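PDB 5XGA: osmolarity sensor protein EnvZ from Escherichia coli, which probably senses changes in external osmolarity through its periplasmic domain and, as a histidine kinase, phosphorylates itself on a histidine to pass the signal on. Local coordinates for residues A18-R22 and Q81-G85; K95-W101 and V112-L116. All coordinates share one frame. Residue numbers count along the deposited sequence, not the author numbering.

Interaction 1. Residues A18-R22 and Q81-G85; sequences AYEVR and QQLGG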
loop_
_atom_site.group_PDB
_atom_site.type_symbol
_atom_site.label_atom_id
_atom_site.label_comp_id
_atom_site.label_asym_id
_atom_site.label_seq_id
_atom_site.Cartn_x
_atom_site.Cartn_y
_atom_site.Cartn_z
ATOM N N ALA A 18 2.971 -0.758 -3.860
ATOM C CA ALA A 18 3.388 0.599 -4.225
ATOM C C ALA A 18 2.895 0.979 -5.614
ATOM O O ALA A 18 2.341 2.063 -5.822
ATOM C CB ALA A 18 4.901 0.720 -4.150
ATOM N N TYR A 19 3.112 0.082 -6.567
ATOM C CA TYR A 19 2.680 0.307 -7.939
ATOM C C TYR A 19 1.178 0.490 -8.038
ATOM O O TYR A 19 0.702 1.413 -8.698
ATOM C CB TYR A 19 3.104 -0.839 -8.849
ATOM C CG TYR A 19 2.912 -0.451 -10.292
ATOM C CD1 TYR A 19 3.550 0.671 -10.806
ATOM C CD2 TYR A 19 2.065 -1.167 -11.131
ATOM C CE1 TYR A 19 3.373 1.064 -12.125
ATOM C CE2 TYR A 19 1.883 -0.782 -12.459
ATOM C CZ TYR A 19 2.538 0.338 -12.944
ATOM O OH TYR A 19 2.371 0.740 -14.251
ATOM N N GLU A 20 0.424 -0.378 -7.370
ATOM C CA GLU A 20 -1.032 -0.302 -7.417
ATOM C C GLU A 20 -1.564 0.915 -6.670
ATOM O O GLU A 20 -2.481 1.568 -7.143
ATOM C CB GLU A 20 -1.657 -1.598 -6.856
ATOM C CG GLU A 20 -1.163 -2.840 -7.579
ATOM C CD GLU A 20 -2.070 -4.052 -7.409
ATOM O OE1 GLU A 20 -3.134 -3.932 -6.768
ATOM O OE2 GLU A 20 -1.723 -5.128 -7.936
ATOM N N VAL A 21 -1.000 1.232 -5.504
ATOM C CA VAL A 21 -1.427 2.440 -4.806
ATOM C C VAL A 21 -1.123 3.691 -5.632
ATOM O O VAL A 21 -1.881 4.665 -5.610
ATOM C CB VAL A 21 -0.772 2.562 -3.444
ATOM C CG1 VAL A 21 -1.007 3.960 -2.875
ATOM C CG2 VAL A 21 -1.344 1.498 -2.519
ATOM N N ARG A 22 -0.022 3.654 -6.367
ATOM C CA ARG A 22 0.331 4.769 -7.238
ATOM C C ARG A 22 -0.795 5.002 -8.255
ATOM O O ARG A 22 -1.178 6.137 -8.539
ATOM C CB ARG A 22 1.659 4.487 -7.941
ATOM C CG ARG A 22 2.227 5.682 -8.663
ATOM C CD ARG A 22 3.528 5.335 -9.346
ATOM N NE ARG A 22 3.814 6.297 -10.406
ATOM C CZ ARG A 22 4.636 6.061 -11.422
ATOM N NH1 ARG A 22 5.263 4.896 -11.512
ATOM N NH2 ARG A 22 4.828 6.993 -12.348
ATOM N N GLN A 81 9.386 6.533 -2.684
ATOM C CA GLN A 81 9.918 6.787 -4.020
ATOM C C GLN A 81 8.912 6.474 -5.121
ATOM O O GLN A 81 8.849 7.184 -6.116
ATOM C CB GLN A 81 11.191 5.974 -4.245
ATOM C CG GLN A 81 12.307 6.754 -4.904
ATOM C CD GLN A 81 13.665 6.371 -4.358
ATOM O OE1 GLN A 81 13.831 5.295 -3.775
ATOM N NE2 GLN A 81 14.644 7.255 -4.529
ATOM N N GLN A 82 8.131 5.409 -4.957
ATOM C CA GLN A 82 7.157 5.026 -5.977
ATOM C C GLN A 82 5.929 5.915 -5.937
ATOM O O GLN A 82 5.386 6.288 -6.975
ATOM C CB GLN A 82 6.733 3.564 -5.807
ATOM C CG GLN A 82 7.774 2.562 -6.235
ATOM C CD GLN A 82 8.080 2.643 -7.716
ATOM O OE1 GLN A 82 7.197 2.469 -8.567
ATOM N NE2 GLN A 82 9.341 2.915 -8.032
ATOM N N LEU A 83 5.472 6.244 -4.737
ATOM C CA LEU A 83 4.278 7.079 -4.605
ATOM C C LEU A 83 4.604 8.537 -4.843
ATOM O O LEU A 83 3.707 9.345 -5.087
ATOM C CB LEU A 83 3.638 6.927 -3.221
ATOM C CG LEU A 83 3.200 5.512 -2.829
ATOM C CD1 LEU A 83 2.303 5.556 -1.596
ATOM C CD2 LEU A 83 2.503 4.805 -3.991
ATOM N N GLY A 84 5.885 8.877 -4.729
ATOM C CA GLY A 84 6.349 10.230 -5.010
ATOM C C GLY A 84 6.084 11.258 -3.926
ATOM O O GLY A 84 5.883 12.439 -4.219
ATOM N N GLY A 85 6.094 10.820 -2.673
ATOM C CA GLY A 85 5.883 11.709 -1.542
ATOM C C GLY A 85 6.209 10.998 -0.242
ATOM O O GLY A 85 6.347 9.775 -0.238
#

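Interaction 2. Residues K95-W101 and V112-L116; sequences KSSPVVW and VRVPL. With CPS (3-[(3-cholamidopropyl)dimethylammonio]-1-propanesulfonate), chain B.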
loop_
_atom_site.group_PDB
_atom_site.type_symbol
_atom_site.label_atom_id
_atom_site.label_comp_id
_atom_site.label_asym_id
_atom_site.label_seq_id
_atom_site.Cartn_x
_atom_site.Cartn_y
_atom_site.Cartn_z
ATOM N N LYS A 95 0.057 -12.320 13.499
ATOM C CA LYS A 95 -0.930 -12.969 12.638
ATOM C C LYS A 95 -0.213 -13.873 11.632
ATOM O O LYS A 95 -0.824 -14.391 10.694
ATOM C CB LYS A 95 -1.802 -11.930 11.917
ATOM C CG LYS A 95 -2.455 -10.909 12.843
ATOM C CD LYS A 95 -2.837 -9.630 12.102
ATOM C CE LYS A 95 -4.288 -9.653 11.633
ATOM N NZ LYS A 95 -4.560 -10.762 10.679
ATOM N N SER A 96 1.092 -14.048 11.842
ATOM C CA SER A 96 1.939 -14.918 11.019
ATOM C C SER A 96 1.989 -14.503 9.536
ATOM O O SER A 96 3.064 -14.507 8.925
ATOM C CB SER A 96 1.478 -16.375 11.146
ATOM O OG SER A 96 2.499 -17.273 10.737
ATOM N N SER A 97 0.839 -14.169 8.954
ATOM C CA SER A 97 0.811 -13.577 7.618
ATOM C C SER A 97 0.827 -12.063 7.778
ATOM O O SER A 97 -0.061 -11.499 8.407
ATOM C CB SER A 97 -0.417 -14.031 6.827
ATOM O OG SER A 97 -0.289 -13.695 5.453
ATOM N N PRO A 98 1.853 -11.400 7.226
ATOM C CA PRO A 98 2.090 -9.987 7.524
ATOM C C PRO A 98 0.896 -9.094 7.174
ATOM O O PRO A 98 0.118 -9.412 6.265
ATOM C CB PRO A 98 3.298 -9.632 6.640
ATOM C CG PRO A 98 3.874 -10.922 6.200
ATOM C CD PRO A 98 2.739 -11.891 6.157
ATOM N N VAL A 99 0.761 -7.998 7.913
ATOM C CA VAL A 99 -0.197 -6.956 7.600
ATOM C C VAL A 99 0.565 -5.643 7.444
ATOM O O VAL A 99 1.295 -5.233 8.349
ATOM C CB VAL A 99 -1.272 -6.840 8.687
ATOM C CG1 VAL A 99 -2.226 -5.684 8.389
ATOM C CG2 VAL A 99 -2.040 -8.140 8.793
ATOM N N VAL A 100 0.429 -4.999 6.288
ATOM C CA VAL A 100 1.123 -3.737 6.048
ATOM C C VAL A 100 0.240 -2.574 6.469
ATOM O O VAL A 100 -0.967 -2.554 6.190
ATOM C CB VAL A 100 1.530 -3.571 4.565
ATOM C CG1 VAL A 100 2.029 -2.137 4.296
ATOM C CG2 VAL A 100 2.585 -4.606 4.189
ATOM N N TRP A 101 0.839 -1.637 7.191
ATOM C CA TRP A 101 0.175 -0.409 7.592
ATOM C C TRP A 101 0.899 0.741 6.896
ATOM O O TRP A 101 2.115 0.848 6.997
ATOM C CB TRP A 101 0.206 -0.236 9.114
ATOM C CG TRP A 101 -0.672 -1.210 9.842
ATOM C CD1 TRP A 101 -0.341 -2.469 10.266
ATOM C CD2 TRP A 101 -2.033 -1.000 10.230
ATOM N NE1 TRP A 101 -1.419 -3.057 10.886
ATOM C CE2 TRP A 101 -2.469 -2.170 10.882
ATOM C CE3 TRP A 101 -2.926 0.070 10.090
ATOM C CZ2 TRP A 101 -3.760 -2.300 11.392
ATOM C CZ3 TRP A 101 -4.206 -0.058 10.597
ATOM C CH2 TRP A 101 -4.614 -1.237 11.239
ATOM N N VAL A 112 -3.752 3.219 6.142
ATOM C CA VAL A 112 -4.188 2.230 5.158
ATOM C C VAL A 112 -3.739 0.848 5.615
ATOM O O VAL A 112 -2.541 0.619 5.808
ATOM C CB VAL A 112 -3.614 2.549 3.755
ATOM C CG1 VAL A 112 -3.852 1.414 2.794
ATOM C CG2 VAL A 112 -4.216 3.853 3.216
ATOM N N ARG A 113 -4.694 -0.060 5.813
ATOM C CA ARG A 113 -4.370 -1.413 6.253
ATOM C C ARG A 113 -4.515 -2.394 5.109
ATOM O O ARG A 113 -5.590 -2.510 4.525
ATOM C CB ARG A 113 -5.266 -1.855 7.409
ATOM C CG ARG A 113 -4.917 -3.260 7.912
ATOM C CD ARG A 113 -6.028 -3.820 8.783
ATOM N NE ARG A 113 -5.667 -5.131 9.322
ATOM C CZ ARG A 113 -5.987 -6.291 8.754
ATOM N NH1 ARG A 113 -6.687 -6.321 7.629
ATOM N NH2 ARG A 113 -5.610 -7.432 9.323
ATOM N N VAL A 114 -3.432 -3.100 4.796
ATOM C CA VAL A 114 -3.426 -4.052 3.686
ATOM C C VAL A 114 -2.746 -5.352 4.099
ATOM O O VAL A 114 -1.533 -5.388 4.292
ATOM C CB VAL A 114 -2.699 -3.480 2.441
ATOM C CG1 VAL A 114 -2.956 -4.345 1.223
ATOM C CG2 VAL A 114 -3.167 -2.074 2.158
ATOM N N PRO A 115 -3.531 -6.422 4.249
ATOM C CA PRO A 115 -2.982 -7.757 4.516
ATOM C C PRO A 115 -2.231 -8.309 3.317
ATOM O O PRO A 115 -2.688 -8.157 2.177
ATOM C CB PRO A 115 -4.231 -8.603 4.799
ATOM C CG PRO A 115 -5.292 -7.943 3.993
ATOM C CD PRO A 115 -4.997 -6.451 4.119
ATOM N N LEU A 116 -1.083 -8.933 3.570
ATOM C CA LEU A 116 -0.374 -9.669 2.529
ATOM C C LEU A 116 -1.152 -10.951 2.228
ATOM O O LEU A 116 -1.427 -11.734 3.134
ATOM C CB LEU A 116 1.066 -9.985 2.964
ATOM C CG LEU A 116 2.020 -10.612 1.934
ATOM C CD1 LEU A 116 3.456 -10.333 2.326
ATOM C CD2 LEU A 116 1.800 -12.110 1.810
HETATM C C1 CPS B . -4.038 6.225 -0.933
HETATM C C2 CPS B . -5.511 6.452 -0.685
HETATM C C3 CPS B . -5.665 7.842 -2.815
HETATM C C4 CPS B . -6.182 9.101 -3.469
HETATM C C5 CPS B . -7.645 9.281 -3.233
HETATM C C6 CPS B . -7.883 9.230 -1.747
HETATM C C7 CPS B . -9.312 9.633 -1.536
HETATM C C8 CPS B . -9.486 10.682 -2.611
HETATM C C9 CPS B . -8.235 10.653 -3.490
HETATM C C10 CPS B . -8.365 8.199 -4.027
HETATM C C11 CPS B . -6.248 5.333 -1.382
HETATM C C12 CPS B . -3.166 7.195 -0.160
HETATM C C13 CPS B . -3.429 7.046 1.317
HETATM C C14 CPS B . -4.885 7.397 1.580
HETATM C C15 CPS B . -5.788 6.457 0.820
HETATM C C16 CPS B . -7.242 6.743 1.159
HETATM C C17 CPS B . -7.798 7.960 0.424
HETATM C C18 CPS B . -7.468 7.931 -1.083
HETATM C C19 CPS B . -5.988 7.748 -1.330
HETATM C C20 CPS B . -8.546 11.078 -4.942
HETATM C C21 CPS B . -7.422 10.856 -5.958
HETATM C C22 CPS B . -9.040 12.519 -5.009
HETATM C C23 CPS B . -9.659 12.979 -6.317
HETATM C C24 CPS B . -10.679 14.079 -6.050
HETATM C C25 CPS B . -13.048 14.760 -6.020
HETATM C C26 CPS B . -14.469 14.197 -6.217
HETATM C C27 CPS B . -15.610 15.177 -5.885
HETATM C C28 CPS B . -16.973 14.752 -7.796
HETATM C C29 CPS B . -17.149 13.326 -5.905
HETATM C C30 CPS B . -17.966 15.543 -5.664
HETATM N N1 CPS B . -11.968 13.787 -6.244
HETATM N N2 CPS B . -16.940 14.714 -6.330
HETATM O O1 CPS B . -10.346 15.200 -5.686
HETATM O O2 CPS B . -2.502 7.856 2.038
HETATM O O3 CPS B . -7.377 9.161 1.072
HETATM O O4 CPS B . -5.511 10.189 -2.888
#

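Interaction 1. Residues A18-R22 and Q81-G85
This is helix-helix packing in a mixed alpha/beta periplasmic sensor domain: residues 18-22, part of helix 10-24, meet the last turn of helix 73-83. The two elements come close on CA positions, 6.1 Å from A18 CA to Q82 CA and 5.3 Å from R22 CA to L83 CA, which a small residue allows: A18 points toward the partner helix, and its CB sits 3.8 Å from Q82 CB. L83 fills the space between the helices. With chi1 near -59° (m) and chi2 near -167° (t), it sends CD2 to 3.3 Å from A18 O, 3.7 Å from R22 N and 3.8 Å from V21 CG1, so a single methyl packs against one turn of helix 10-24. That methyl covers polar atoms already paired, R22 N bonding A18 O at 2.9 Å. V21, in the t rotamer, points toward L83, and its side chain is also about 4 Å from a bound CPS; L83 itself touches M25 of the CPS pocket, so this apolar cluster borders the ligand site. At the more open edge, Q82 folds back through two m torsions, while R22 runs out almost straight (chi1 to chi3 all t), with L29 beside it. After L83 the chain leaves the helix at G84, whose phi of 78° is positive, a common way for a helix to end. The segments share 268 Å² of buried surface and no hydrogen bond; even the polar ends stay apart, R22 NH1 lying 4.3 Å from Q82 OE1, although R22 CD approaches Q82 O to 3.2 Å.

Interaction 2. Residues K95-W101 and V112-L116
Two positive side chains lie close together here: K95 NZ is 3.7 Å from R113 NH2, although K95 is poorly ordered and its position correspondingly less certain. Across these segments the packing of R113 is with W101 and V99. Its CG sits 3.9 Å from the centroid of the six-membered ring of W101, 15° off the normal, a CH-pi contact over the ring face, and V99 CG1 lies over one face of the guanidinium, 3.6 Å from R113 NE. W101 NE1 turns to E92 of the adjacent strand for its hydrogen bond. Beneath these side chains is an antiparallel beta hairpin, strands 99-104 and 110-115, whose short segments run at 161°. V100 and V114 form the hydrogen-bonded pair, V100 N to V114 O at 2.8 Å and V114 N to V100 O at 2.9 Å. P115 faces V99 in a non-hydrogen-bonded pair, where its missing N-H costs this ladder nothing. Beyond it, L116 N bonds P98 O at 3.0 Å, and P98 CG packs 3.9 Å from L116 CD1. V100 and V114 project to one face of the sheet, against F13 of helix 10-24, while V112 CG2 reaches 3.8 Å from CPS C13. Backbone hydrogen bonds thus fix the register, leaving the aliphatic part of R113 to add a CH-pi contact with W101; the close charges, K95 and R113, are alike and would repel rather than bind.

Overall arrangement
Interaction 1 is a buried helix-helix contact, interaction 2 a partly buried strand pairing; their centres lie 18 Å apart on opposite sides of the chain's centre, without touching. The chemistry follows the place: 18-22 and 81-85 join through side-chain packing, L83 at the buried end and Q82 with R22 at the more open edge, over 268 Å² with no hydrogen bond, whereas 95-101 and 112-116 bury 495 Å² around a backbone ladder, with charged side chains toward the more open side. Helix 10-24 serves both, supplying A18, V21 and R22 to interaction 1 and F13 to the apolar sheet face of interaction 2. The same bound CPS lies beside V21 and V112, so both contacts border one pocket.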